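Side-chain contacts in DUF176 (Nitrosomonas europaea, PDB 2OMO), which probably acts as an oxidoreductase, as a member of the antibiotic biosynthesis monooxygenase family with a ferredoxin-like fold: residues A[34-39]-A[101-106]; A[41-46]-A[94-99]; A[49-54]-A[85-90]; A[61-66]-A[71-76]; A[76-79]-A[83-86]. All coordinates share one frame; numbering follows the deposited sequence. Where two conformers were deposited one is given.

Interaction 1: residues A[34-39]-A[101-106]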
# COMPACT_ATOMS: atom_id res chain seq x y z
N THR A 34 -6.79 -6.41 21.39
CA THR A 34 -8.18 -6.61 21.05
C THR A 34 -9.11 -5.50 21.63
O THR A 34 -10.11 -5.10 21.01
CB THR A 34 -8.52 -8.06 21.51
OG1 THR A 34 -9.56 -8.62 20.71
CG2 THR A 34 -8.80 -8.10 22.95
N ASP A 35 -8.77 -4.95 22.79
CA ASP A 35 -9.66 -3.97 23.38
C ASP A 35 -9.18 -2.51 23.22
O ASP A 35 -9.58 -1.62 24.00
CB ASP A 35 -9.92 -4.33 24.85
CG ASP A 35 -8.66 -4.28 25.70
OD1 ASP A 35 -7.51 -4.34 25.18
OD2 ASP A 35 -8.83 -4.18 26.94
N LYS A 36 -8.30 -2.31 22.24
CA LYS A 36 -7.75 -0.99 21.91
C LYS A 36 -7.86 -0.62 20.43
O LYS A 36 -7.27 0.37 19.97
CB LYS A 36 -6.29 -0.89 22.35
CG LYS A 36 -6.08 -1.06 23.85
CD LYS A 36 -6.62 0.16 24.64
CE LYS A 36 -6.25 0.08 26.10
NZ LYS A 36 -7.07 -0.94 26.80
N THR A 37 -8.66 -1.38 19.69
CA THR A 37 -8.85 -1.06 18.26
C THR A 37 -9.44 0.33 18.01
O THR A 37 -8.95 1.04 17.11
CB THR A 37 -9.66 -2.12 17.47
OG1 THR A 37 -10.94 -2.27 18.06
CG2 THR A 37 -8.93 -3.45 17.50
N GLU A 38 -10.43 0.74 18.80
CA GLU A 38 -11.07 2.08 18.62
C GLU A 38 -10.08 3.14 19.07
O GLU A 38 -9.95 4.16 18.42
CB GLU A 38 -12.41 2.21 19.36
CG GLU A 38 -13.42 1.07 19.02
CD GLU A 38 -13.38 0.68 17.56
OE1 GLU A 38 -13.76 1.52 16.72
OE2 GLU A 38 -12.97 -0.48 17.24
N ALA A 39 -9.37 2.86 20.17
CA ALA A 39 -8.38 3.79 20.68
C ALA A 39 -7.29 3.98 19.62
O ALA A 39 -6.85 5.11 19.34
CB ALA A 39 -7.78 3.26 21.98
N ALA A 101 2.00 2.93 21.89
CA ALA A 101 3.03 1.95 22.29
C ALA A 101 2.41 0.77 23.10
O ALA A 101 2.61 -0.41 22.77
CB ALA A 101 4.12 2.65 23.09
N ASP A 102 1.60 1.12 24.10
CA ASP A 102 1.04 0.14 25.01
C ASP A 102 -0.14 -0.63 24.42
O ASP A 102 -0.63 -1.59 25.06
CB ASP A 102 0.65 0.80 26.33
CG ASP A 102 1.86 1.27 27.12
OD1 ASP A 102 2.93 0.62 26.98
OD2 ASP A 102 1.75 2.27 27.86
N TRP A 103 -0.59 -0.23 23.23
CA TRP A 103 -1.74 -0.86 22.61
C TRP A 103 -1.33 -1.86 21.56
O TRP A 103 -2.18 -2.57 21.01
CB TRP A 103 -2.71 0.15 22.00
CG TRP A 103 -3.18 1.28 22.96
CD1 TRP A 103 -3.21 1.27 24.35
CD2 TRP A 103 -3.67 2.56 22.58
NE1 TRP A 103 -3.68 2.47 24.83
CE2 TRP A 103 -3.98 3.27 23.76
CE3 TRP A 103 -3.88 3.18 21.34
CZ2 TRP A 103 -4.48 4.58 23.74
CZ3 TRP A 103 -4.38 4.49 21.33
CH2 TRP A 103 -4.68 5.17 22.51
N MSE A 104 -0.03 -1.94 21.26
CA MSE A 104 0.48 -2.93 20.27
C MSE A 104 0.45 -4.33 20.86
O MSE A 104 0.88 -4.54 22.02
CB MSE A 104 1.91 -2.59 19.84
CG MSE A 104 2.06 -1.19 19.33
SE MSE A 104 0.94 -0.94 17.72
CE MSE A 104 -0.57 -0.21 18.52
N ALA A 105 -0.09 -5.29 20.11
CA ALA A 105 -0.09 -6.67 20.58
C ALA A 105 1.28 -7.32 20.28
O ALA A 105 1.65 -8.36 20.86
CB ALA A 105 -1.20 -7.45 19.90
N GLU A 106 2.04 -6.68 19.40
CA GLU A 106 3.40 -7.08 19.03
C GLU A 106 4.07 -5.91 18.27
O GLU A 106 3.36 -4.98 17.86
CB GLU A 106 3.36 -8.32 18.15
CG GLU A 106 2.82 -8.06 16.76
CD GLU A 106 2.80 -9.30 15.87
OE1 GLU A 106 3.75 -10.13 15.95
OE2 GLU A 106 1.84 -9.44 15.06
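W103, in the loop that leads from helix 91-100 to strand 109-117, lays one face of its indole on K36 and A39 at the start of helix 37-51, a surface clasp at one end of the helical layer of this ferredoxin-like domain. CH-pi contacts dominate. K36 CD stands 3.8 Å from the centroid of the W103 five-membered ring, and A39 CB stands 3.7 Å from the centroid of the six-membered ring, so one residue serves each half of the same face. A39 suits its place because a methyl group lets the flat ring approach the helix closely, while K36, at the N-cap position, offers a long hydrocarbon chain that crosses the W103 side chain at about a right angle. The bend at chi2 of K36 (-71°) lays CD and CE over the five-membered ring; the one at chi4 only redirects NZ.

Polar interactions lie off to the side: K36 NZ forms a long salt bridge with D35 OD2 at 3.7 Å, and on the loop W103 shares backbone hydrogen bonding with K33. No hydrogen bond joins the two segments. Beyond A39, the indole also touches A43 one turn further along the helix. A close carbon-oxygen approach marks the benzene end of the indole, where A39 O lies 3.2 Å from W103 CZ3.

Interaction 2: residues A[41-46]-A[94-99]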
# COMPACT_ATOMS: atom_id res chain seq x y z
N LYS A 41 -7.51 3.51 16.31
CA LYS A 41 -8.06 4.26 15.16
C LYS A 41 -8.08 5.74 15.41
O LYS A 41 -7.75 6.55 14.53
CB LYS A 41 -9.48 3.78 14.79
CG LYS A 41 -9.49 2.33 14.31
CD LYS A 41 -10.86 1.88 13.76
CE LYS A 41 -12.03 2.28 14.58
NZ LYS A 41 -13.26 1.66 14.00
N GLU A 42 -8.45 6.13 16.63
CA GLU A 42 -8.60 7.54 16.93
C GLU A 42 -7.23 8.23 16.94
O GLU A 42 -7.08 9.33 16.43
CB GLU A 42 -9.34 7.67 18.27
CG GLU A 42 -9.30 9.02 18.95
CD GLU A 42 -10.15 8.94 20.25
OE1 GLU A 42 -9.87 8.05 21.09
OE2 GLU A 42 -11.11 9.72 20.38
N ALA A 43 -6.26 7.58 17.57
CA ALA A 43 -4.89 8.11 17.64
C ALA A 43 -4.30 8.19 16.23
O ALA A 43 -3.64 9.17 15.88
CB ALA A 43 -4.03 7.23 18.57
N THR A 44 -4.58 7.18 15.40
CA THR A 44 -4.03 7.14 14.05
C THR A 44 -4.73 8.17 13.14
O THR A 44 -4.11 8.71 12.20
CB THR A 44 -4.06 5.70 13.47
OG1 THR A 44 -3.42 4.83 14.41
CG2 THR A 44 -3.36 5.63 12.12
N ARG A 45 -5.98 8.51 13.43
CA ARG A 45 -6.70 9.56 12.69
C ARG A 45 -5.91 10.87 12.78
O ARG A 45 -5.72 11.58 11.79
CB ARG A 45 -8.13 9.75 13.26
CG ARG A 45 -8.95 10.84 12.57
CD ARG A 45 -10.32 11.03 13.26
NE ARG A 45 -10.70 12.43 13.37
CZ ARG A 45 -10.95 13.06 14.52
NH1 ARG A 45 -11.30 14.34 14.52
NH2 ARG A 45 -10.86 12.42 15.68
N MSE A 46 -5.47 11.20 14.00
CA MSE A 46 -4.75 12.43 14.27
C MSE A 46 -3.44 12.45 13.51
O MSE A 46 -3.05 13.49 12.94
CB MSE A 46 -4.48 12.54 15.77
CG MSE A 46 -5.70 12.26 16.59
SE MSE A 46 -6.94 13.74 16.52
CE MSE A 46 -7.96 13.36 14.93
N LEU A 94 5.60 11.62 16.87
CA LEU A 94 6.13 11.33 18.20
C LEU A 94 5.00 11.11 19.19
O LEU A 94 5.06 10.18 20.02
CB LEU A 94 7.08 12.45 18.67
CG LEU A 94 8.35 12.60 17.77
CD1 LEU A 94 9.07 13.93 18.04
CD2 LEU A 94 9.33 11.41 17.84
N THR A 95 3.96 11.94 19.11
CA THR A 95 2.75 11.77 19.91
C THR A 95 2.07 10.41 19.66
O THR A 95 1.73 9.69 20.59
CB THR A 95 1.76 12.93 19.65
OG1 THR A 95 2.33 14.15 20.15
CG2 THR A 95 0.42 12.68 20.36
N TRP A 96 1.85 10.09 18.38
CA TRP A 96 1.25 8.84 17.98
C TRP A 96 2.07 7.66 18.53
O TRP A 96 1.51 6.79 19.20
CB TRP A 96 1.14 8.82 16.44
CG TRP A 96 0.62 7.53 15.92
CD1 TRP A 96 -0.70 7.18 15.74
CD2 TRP A 96 1.39 6.41 15.50
NE1 TRP A 96 -0.78 5.90 15.22
CE2 TRP A 96 0.50 5.40 15.09
CE3 TRP A 96 2.77 6.15 15.45
CZ2 TRP A 96 0.94 4.15 14.59
CZ3 TRP A 96 3.22 4.91 14.95
CH2 TRP A 96 2.30 3.93 14.53
N ARG A 97 3.37 7.65 18.26
CA ARG A 97 4.25 6.56 18.67
C ARG A 97 4.16 6.31 20.18
O ARG A 97 3.96 5.18 20.61
CB ARG A 97 5.70 6.87 18.26
CG ARG A 97 6.70 5.76 18.56
CD ARG A 97 8.10 6.34 18.54
NE ARG A 97 8.24 7.31 19.64
CZ ARG A 97 9.30 8.08 19.87
NH1 ARG A 97 10.35 8.04 19.06
NH2 ARG A 97 9.32 8.90 20.92
N ASP A 98 4.29 7.37 20.97
CA ASP A 98 4.15 7.25 22.44
C ASP A 98 2.76 6.78 22.86
O ASP A 98 2.63 5.98 23.79
CB ASP A 98 4.47 8.57 23.13
CG ASP A 98 5.92 8.96 22.98
OD1 ASP A 98 6.71 8.17 22.41
OD2 ASP A 98 6.26 10.07 23.47
N THR A 99 1.73 7.28 22.19
CA THR A 99 0.34 6.96 22.54
C THR A 99 -0.04 5.48 22.31
O THR A 99 -0.67 4.83 23.20
CB THR A 99 -0.62 7.91 21.82
OG1 THR A 99 -0.31 9.26 22.20
CG2 THR A 99 -2.10 7.66 22.20
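The helix pair that roofs the sheet is pinned where W96 of helix 91-100 reaches T44 of helix 37-51; the two short segments run nearly antiparallel, at 166°, with axes 9.5 Å apart. W96 NE1 donates to T44 OG1 over 3.0 Å in an almost straight bond (169° at the hydrogen), and the hydroxyl oxygen lies in the indole plane. W96 reaches it because CG is anti to its own backbone N (chi1 176°), which swings the pyrrole edge toward the neighbouring helix. T44 suits the buried spot: its oxygen accepts from the indole while also bonding to F40 O one turn back, leaving CG2 for I62 and L74 of the sheet below.

In this ferredoxin-like arrangement, two helical elements lie on one side of an antiparallel sheet, and W96 also packs on L74, so the same indole meets both layers. The carbonyl A43 O sits at the ring edge, 3.6 Å from W96 CD1.

Toward the outside, small groups keep the helices close: A43 CB meets T99 CG2 at 4.1 Å. T99 can present that methyl because its hydroxyl turns back on its own helix, T99 OG1 donating to T95 O over 2.6 Å.

Interaction 3: residues A[49-54]-A[85-90]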
# COMPACT_ATOMS: atom_id res chain seq x y z
N GLU A 49 -4.26 12.99 9.73
CA GLU A 49 -4.72 14.37 9.45
C GLU A 49 -3.56 15.33 9.33
O GLU A 49 -3.60 16.22 8.50
CB GLU A 49 -5.72 14.86 10.51
CG GLU A 49 -7.08 14.11 10.40
CD GLU A 49 -8.11 14.52 11.45
OE1 GLU A 49 -7.80 15.33 12.35
OE2 GLU A 49 -9.25 14.03 11.35
N GLN A 50 -2.52 15.14 10.14
CA GLN A 50 -1.36 15.99 10.09
C GLN A 50 -0.38 15.52 9.00
O GLN A 50 0.29 16.31 8.38
CB GLN A 50 -0.64 16.03 11.44
CG GLN A 50 -1.45 16.73 12.55
CD GLN A 50 -1.91 18.12 12.14
OE1 GLN A 50 -1.12 18.94 11.65
NE2 GLN A 50 -3.21 18.39 12.32
N SER A 51 -0.28 14.22 8.81
CA SER A 51 0.73 13.67 7.92
C SER A 51 0.42 13.99 6.47
O SER A 51 1.35 14.24 5.69
CB SER A 51 0.92 12.17 8.16
OG SER A 51 1.57 11.95 9.41
N ILE A 52 -0.85 14.04 6.11
CA ILE A 52 -1.23 14.39 4.72
C ILE A 52 -0.91 15.84 4.33
O ILE A 52 -0.97 16.18 3.14
CB ILE A 52 -2.68 14.02 4.34
CG1 ILE A 52 -3.72 14.80 5.16
CG2 ILE A 52 -2.83 12.48 4.46
CD1 ILE A 52 -5.13 14.66 4.67
N ARG A 53 -0.58 16.64 5.33
CA ARG A 53 -0.18 18.02 5.17
C ARG A 53 1.34 18.18 5.13
O ARG A 53 1.85 19.29 4.97
CB ARG A 53 -0.74 18.82 6.35
CG ARG A 53 -2.26 18.77 6.43
CD ARG A 53 -2.78 19.54 7.64
NE ARG A 53 -2.23 20.89 7.66
CZ ARG A 53 -2.76 21.94 7.05
NH1 ARG A 53 -3.90 21.84 6.37
NH2 ARG A 53 -2.16 23.12 7.12
N GLU A 54 2.08 17.09 5.29
CA GLU A 54 3.54 17.16 5.26
C GLU A 54 4.01 17.38 3.83
O GLU A 54 3.42 16.83 2.88
CB GLU A 54 4.20 15.90 5.80
CG GLU A 54 4.03 15.62 7.29
CD GLU A 54 4.52 14.25 7.68
OE1 GLU A 54 5.36 13.66 6.95
OE2 GLU A 54 4.06 13.75 8.73
N ALA A 85 11.70 10.71 5.70
CA ALA A 85 12.59 10.82 6.86
C ALA A 85 12.11 11.89 7.82
O ALA A 85 12.17 11.72 9.02
CB ALA A 85 14.01 11.15 6.40
N ALA A 86 11.62 13.00 7.27
CA ALA A 86 11.16 14.13 8.08
C ALA A 86 9.95 13.77 8.92
O ALA A 86 9.72 14.34 9.98
CB ALA A 86 10.82 15.29 7.19
N HIS A 87 9.14 12.83 8.42
CA HIS A 87 7.95 12.42 9.15
C HIS A 87 8.25 12.00 10.59
O HIS A 87 7.47 12.29 11.48
CB HIS A 87 7.26 11.24 8.44
CG HIS A 87 6.12 10.64 9.21
ND1 HIS A 87 4.91 11.28 9.38
CD2 HIS A 87 5.97 9.41 9.77
CE1 HIS A 87 4.10 10.51 10.08
NE2 HIS A 87 4.70 9.36 10.31
N LYS A 88 9.36 11.31 10.82
CA LYS A 88 9.63 10.76 12.15
C LYS A 88 10.10 11.83 13.15
O LYS A 88 10.24 11.55 14.34
CB LYS A 88 10.60 9.57 12.08
CG LYS A 88 9.95 8.32 11.44
CD LYS A 88 10.68 7.01 11.86
CE LYS A 88 10.53 5.89 10.83
NZ LYS A 88 10.98 4.54 11.37
N GLU A 89 10.26 13.04 12.62
CA GLU A 89 10.71 14.22 13.36
C GLU A 89 9.52 15.05 13.86
O GLU A 89 9.66 15.92 14.74
CB GLU A 89 11.57 15.11 12.46
CG GLU A 89 13.04 14.71 12.34
CD GLU A 89 13.91 15.88 11.90
OE1 GLU A 89 14.60 16.48 12.77
OE2 GLU A 89 13.91 16.22 10.69
N THR A 90 8.35 14.79 13.30
CA THR A 90 7.19 15.63 13.57
C THR A 90 6.61 15.33 14.96
O THR A 90 6.74 14.18 15.47
CB THR A 90 6.10 15.48 12.47
OG1 THR A 90 5.47 14.21 12.58
CG2 THR A 90 6.72 15.60 11.08
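H87 and E54 form the tight, buried half of this contact, a histidine-carboxylate hydrogen bond between helix 81-87 and the turn that follows helix 37-51. H87 ND1 donates to E54 OE2 over 2.7 Å at 167°, aimed at the syn lone pair, and the oxygen lies in the imidazole plane. Carboxylate and ring planes are 30° apart. H87 gets there with CG anti to its backbone N (chi1 173°), and E54 stretches an extended chain out of a type I turn from S51, long enough to bridge the gap. Both carboxylate oxygens are gripped: OE2 also bonds to H92 NE2, and OE1 to Y78 OH, so the group's orientation is well fixed. S51 packs alongside, its OG 3.0 Å from H87 CE1; that small hydroxyl bonds to N47 O and H92 NE2, and its size lets the ring come close.

The other side is looser. T90, partly exposed, approaches E54 only through a methyl, T90 CG2 lying 4.0 Å from E54 OE2. T90 is nonetheless well chosen at the N-cap of helix 91-100: its backbone N closes the type I turn from H87 that links the two helices, while T90 OG1 adds a second donor to the same H87 O, over 3.0 Å, and caps Y93 N. F60 and Y93 put their rings against H87, screening the imidazole. A carboxylate held between two histidines and a tyrosine is a compact buried polar network, here tying the helical layer of a ferredoxin-like domain to the end of its sheet.

Interaction 4: residues A[61-66]-A[71-76]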
# COMPACT_ATOMS: atom_id res chain seq x y z
N ASP A 61 -2.56 6.50 3.90
CA ASP A 61 -3.82 5.78 4.03
C ASP A 61 -3.80 4.95 5.30
O ASP A 61 -2.80 4.25 5.60
CB ASP A 61 -4.04 4.85 2.85
CG ASP A 61 -4.16 5.57 1.51
OD1 ASP A 61 -4.44 6.80 1.52
OD2 ASP A 61 -4.03 4.92 0.41
N ILE A 62 -4.91 4.96 6.01
CA ILE A 62 -5.03 4.13 7.23
C ILE A 62 -6.05 3.04 6.92
O ILE A 62 -7.23 3.35 6.67
CB ILE A 62 -5.51 4.92 8.46
CG1 ILE A 62 -4.63 6.18 8.69
CG2 ILE A 62 -5.52 4.01 9.71
CD1 ILE A 62 -3.14 5.90 8.70
N LEU A 63 -5.60 1.79 7.03
CA LEU A 63 -6.40 0.63 6.59
C LEU A 63 -6.64 -0.34 7.72
O LEU A 63 -5.74 -0.51 8.60
CB LEU A 63 -5.70 -0.12 5.48
CG LEU A 63 -5.10 0.74 4.34
CD1 LEU A 63 -4.31 -0.18 3.35
CD2 LEU A 63 -6.18 1.52 3.59
N GLN A 64 -7.83 -0.95 7.71
CA GLN A 64 -8.17 -1.97 8.70
C GLN A 64 -8.53 -3.26 7.95
O GLN A 64 -9.27 -3.22 6.97
CB GLN A 64 -9.32 -1.50 9.55
CG GLN A 64 -9.72 -2.49 10.67
CD GLN A 64 -10.76 -1.88 11.56
OE1 GLN A 64 -11.64 -1.13 11.06
NE2 GLN A 64 -10.72 -2.20 12.87
N SER A 65 -7.92 -4.37 8.37
CA SER A 65 -8.08 -5.64 7.64
C SER A 65 -9.55 -6.02 7.65
O SER A 65 -10.22 -5.90 8.70
CB SER A 65 -7.22 -6.76 8.25
OG SER A 65 -7.78 -8.03 7.91
N ALA A 66 -10.07 -6.42 6.48
CA ALA A 66 -11.44 -6.92 6.37
C ALA A 66 -11.64 -8.17 7.18
O ALA A 66 -12.73 -8.42 7.65
CB ALA A 66 -11.80 -7.23 4.91
N ARG A 71 -6.04 -5.86 12.94
CA ARG A 71 -4.92 -5.76 12.03
C ARG A 71 -5.06 -4.51 11.20
O ARG A 71 -6.07 -4.32 10.52
CB ARG A 71 -4.75 -7.00 11.16
CG ARG A 71 -4.70 -8.32 11.96
CD ARG A 71 -3.79 -8.16 13.09
NE ARG A 71 -3.66 -9.37 13.89
CZ ARG A 71 -2.70 -10.25 13.68
NH1 ARG A 71 -1.86 -10.03 12.69
NH2 ARG A 71 -2.58 -11.33 14.44
N PHE A 72 -4.05 -3.65 11.31
CA PHE A 72 -4.04 -2.38 10.55
C PHE A 72 -2.82 -2.23 9.68
O PHE A 72 -1.74 -2.80 9.95
CB PHE A 72 -4.07 -1.17 11.52
CG PHE A 72 -5.33 -1.09 12.33
CD1 PHE A 72 -6.41 -0.32 11.88
CD2 PHE A 72 -5.47 -1.84 13.52
CE1 PHE A 72 -7.62 -0.25 12.65
CE2 PHE A 72 -6.67 -1.77 14.30
CZ PHE A 72 -7.74 -0.97 13.84
N VAL A 73 -2.97 -1.40 8.66
CA VAL A 73 -1.82 -1.00 7.80
C VAL A 73 -1.81 0.53 7.67
O VAL A 73 -2.88 1.14 7.44
CB VAL A 73 -1.93 -1.60 6.40
CG1 VAL A 73 -1.02 -0.83 5.36
CG2 VAL A 73 -1.60 -3.10 6.43
N LEU A 74 -0.65 1.15 7.87
CA LEU A 74 -0.43 2.53 7.46
C LEU A 74 0.41 2.50 6.17
O LEU A 74 1.54 2.03 6.17
CB LEU A 74 0.34 3.34 8.53
CG LEU A 74 -0.38 3.45 9.90
CD1 LEU A 74 -0.19 2.18 10.76
CD2 LEU A 74 0.03 4.73 10.72
N TYR A 75 -0.15 3.04 5.10
CA TYR A 75 0.49 3.07 3.81
C TYR A 75 1.02 4.49 3.61
O TYR A 75 0.28 5.41 3.23
CB TYR A 75 -0.52 2.66 2.73
CG TYR A 75 0.01 2.62 1.32
CD1 TYR A 75 0.74 1.52 0.84
CD2 TYR A 75 -0.21 3.68 0.48
CE1 TYR A 75 1.23 1.50 -0.46
CE2 TYR A 75 0.29 3.68 -0.84
CZ TYR A 75 1.02 2.57 -1.29
OH TYR A 75 1.50 2.49 -2.59
N GLU A 76 2.33 4.65 3.84
CA GLU A 76 2.93 5.97 3.97
C GLU A 76 3.88 6.19 2.76
O GLU A 76 4.96 5.61 2.71
CB GLU A 76 3.71 6.01 5.28
CG GLU A 76 2.92 5.47 6.48
CD GLU A 76 3.68 5.59 7.82
OE1 GLU A 76 4.87 5.98 7.83
OE2 GLU A 76 3.08 5.23 8.86
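Backbone hydrogen bonds between D61-S65 and R71-Y75 carry this contact. L63 and V73 form a hydrogen-bonded pair with both links short, L63 N to V73 O at 2.8 Å and V73 N to L63 O at 2.9 Å. D61 and Y75 form the next such pair, and S65 N donates to R71 O over 2.8 Å near the hairpin end. This is an antiparallel beta hairpin at one side of the ferredoxin-like sheet.

Non-hydrogen-bonded pairs I62-L74 and Q64-F72 turn toward helix 37-51. I62 CD1 meets L74 CG at 3.9 Å, branched chains that fill the core below T44. Q64 runs extended beside the F72 ring, amide and ring planes 24° apart, with Q64 NE2 3.4 Å from F72 CZ; that nitrogen bonds to P69 O, which settles the amide's place.

On the other face, L63 CD1 rests against V73 CG1 at 3.9 Å, and both meet Y113 of the second subunit. D61 and Y75 point the same way, their polar ends bonded across the interface: D61 OD2 to R59 NE and Y75 OH of the second subunit, and Y75 OH in turn to D61 OD2 of that subunit. This is consistent with the dimer supplying the partners of D61 OD2, while I62-S65 carry the sheet on into the second subunit.

Interaction 5: residues A[76-79]-A[83-86]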
# COMPACT_ATOMS: atom_id res chain seq x y z
N GLU A 76 2.33 4.65 3.84
CA GLU A 76 2.93 5.97 3.97
C GLU A 76 3.88 6.19 2.76
O GLU A 76 4.96 5.61 2.71
CB GLU A 76 3.71 6.01 5.28
CG GLU A 76 2.92 5.47 6.48
CD GLU A 76 3.68 5.59 7.82
OE1 GLU A 76 4.87 5.98 7.83
OE2 GLU A 76 3.08 5.23 8.86
N ALA A 77 3.43 7.00 1.80
CA ALA A 77 4.08 7.22 0.52
C ALA A 77 4.50 8.69 0.46
O ALA A 77 3.67 9.58 0.74
CB ALA A 77 3.11 6.91 -0.62
N TYR A 78 5.77 8.94 0.09
CA TYR A 78 6.23 10.31 -0.12
C TYR A 78 6.91 10.46 -1.48
O TYR A 78 7.45 9.47 -2.06
CB TYR A 78 7.21 10.72 0.99
CG TYR A 78 6.57 10.80 2.36
CD1 TYR A 78 6.23 12.06 2.91
CD2 TYR A 78 6.31 9.64 3.10
CE1 TYR A 78 5.62 12.16 4.17
CE2 TYR A 78 5.70 9.73 4.38
CZ TYR A 78 5.37 10.98 4.90
OH TYR A 78 4.78 11.02 6.13
N LYS A 79 6.92 11.69 -1.99
CA LYS A 79 7.67 12.01 -3.21
C LYS A 79 9.15 11.59 -3.12
O LYS A 79 9.69 11.05 -4.08
CB LYS A 79 7.61 13.52 -3.52
CG LYS A 79 6.20 13.97 -3.95
CD LYS A 79 6.04 15.47 -4.17
CE LYS A 79 4.62 15.79 -4.71
NZ LYS A 79 3.56 15.43 -3.72
N ASP A 83 11.66 13.49 2.45
CA ASP A 83 10.30 13.79 2.91
C ASP A 83 9.82 12.73 3.89
O ASP A 83 9.31 13.07 4.94
CB ASP A 83 9.28 13.87 1.75
CG ASP A 83 9.59 14.98 0.74
OD1 ASP A 83 10.04 16.08 1.15
OD2 ASP A 83 9.39 14.76 -0.48
N ALA A 84 10.04 11.43 3.57
CA ALA A 84 9.63 10.35 4.47
C ALA A 84 10.40 10.41 5.79
O ALA A 84 9.83 10.19 6.86
CB ALA A 84 9.84 8.96 3.79
N ALA A 85 11.70 10.71 5.70
CA ALA A 85 12.59 10.82 6.86
C ALA A 85 12.11 11.89 7.82
O ALA A 85 12.17 11.72 9.02
CB ALA A 85 14.01 11.15 6.40
N ALA A 86 11.62 13.00 7.27
CA ALA A 86 11.16 14.13 8.08
C ALA A 86 9.95 13.77 8.92
O ALA A 86 9.72 14.34 9.98
CB ALA A 86 10.82 15.29 7.19
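The ring of Y78, at the end of strand 71-78, lies beneath the first turn of helix 81-87, where D83 and A84 press on it. A84 CA makes a CH-pi contact, 3.8 Å from the centroid of the Y78 ring and 17° off its normal, while A84 CB comes to 3.7 Å of Y78 CD2. Over the CD1 half of the ring, D83 CB rests 3.7 Å from Y78 CD1, and D83 O lies above the same face as A84 CA, 3.9 Å from Y78 CE1. A large flat residue suits the strand here because it gives the helix a broad platform, and alanine suits the helix because nothing beyond CB keeps its backbone from settling on that platform. K79 joins at the margin through its first methylene, K79 CB being 3.7 Å from D83 OD2; its amine ends farther off, with K79 NZ 6.7 Å from that oxygen.

Strand and helix follow one another directly, the third strand passing into the second helical element of a ferredoxin-like beta-alpha-beta unit, so this contact folds the chain back over the end of the strand it has just left.

The next shell fixes the pieces. Y78 OH bonds to E54 OE1, which holds the far end of the ring, and H87, F60 and N57 also pack on its side chain. With CG beside the backbone N (chi1 -65°), the ring leaves the strand toward the helix. D83 keeps its carboxylate near the helix start, OD2 bonding to T80 OG1, where a negative charge would probably be favoured by the helix dipole. Underneath, Y78 is bound through its backbone to Y24 of strand 24-31 and K79 to G56.

From the N terminus, interaction 1 closes the widest loop, bringing the start of helix 37-51 to the chain after helix 91-100. Interaction 2 nests inside it, pairing helix 37-51 with helix 91-100 itself and touching interaction 1 through W103 and A43. Interaction 3, nested again, links the far end of helix 37-51 with helix 81-87. Within it lies interaction 4, the hairpin of strands 57-65 and 71-78, which meets interaction 2 beneath the helices and the second subunit on its other face. Interaction 5 begins on the strand segment where interaction 4 ends and shares A85 and A86 with interaction 3, so sheet and helical layer are joined through Y78 and E54.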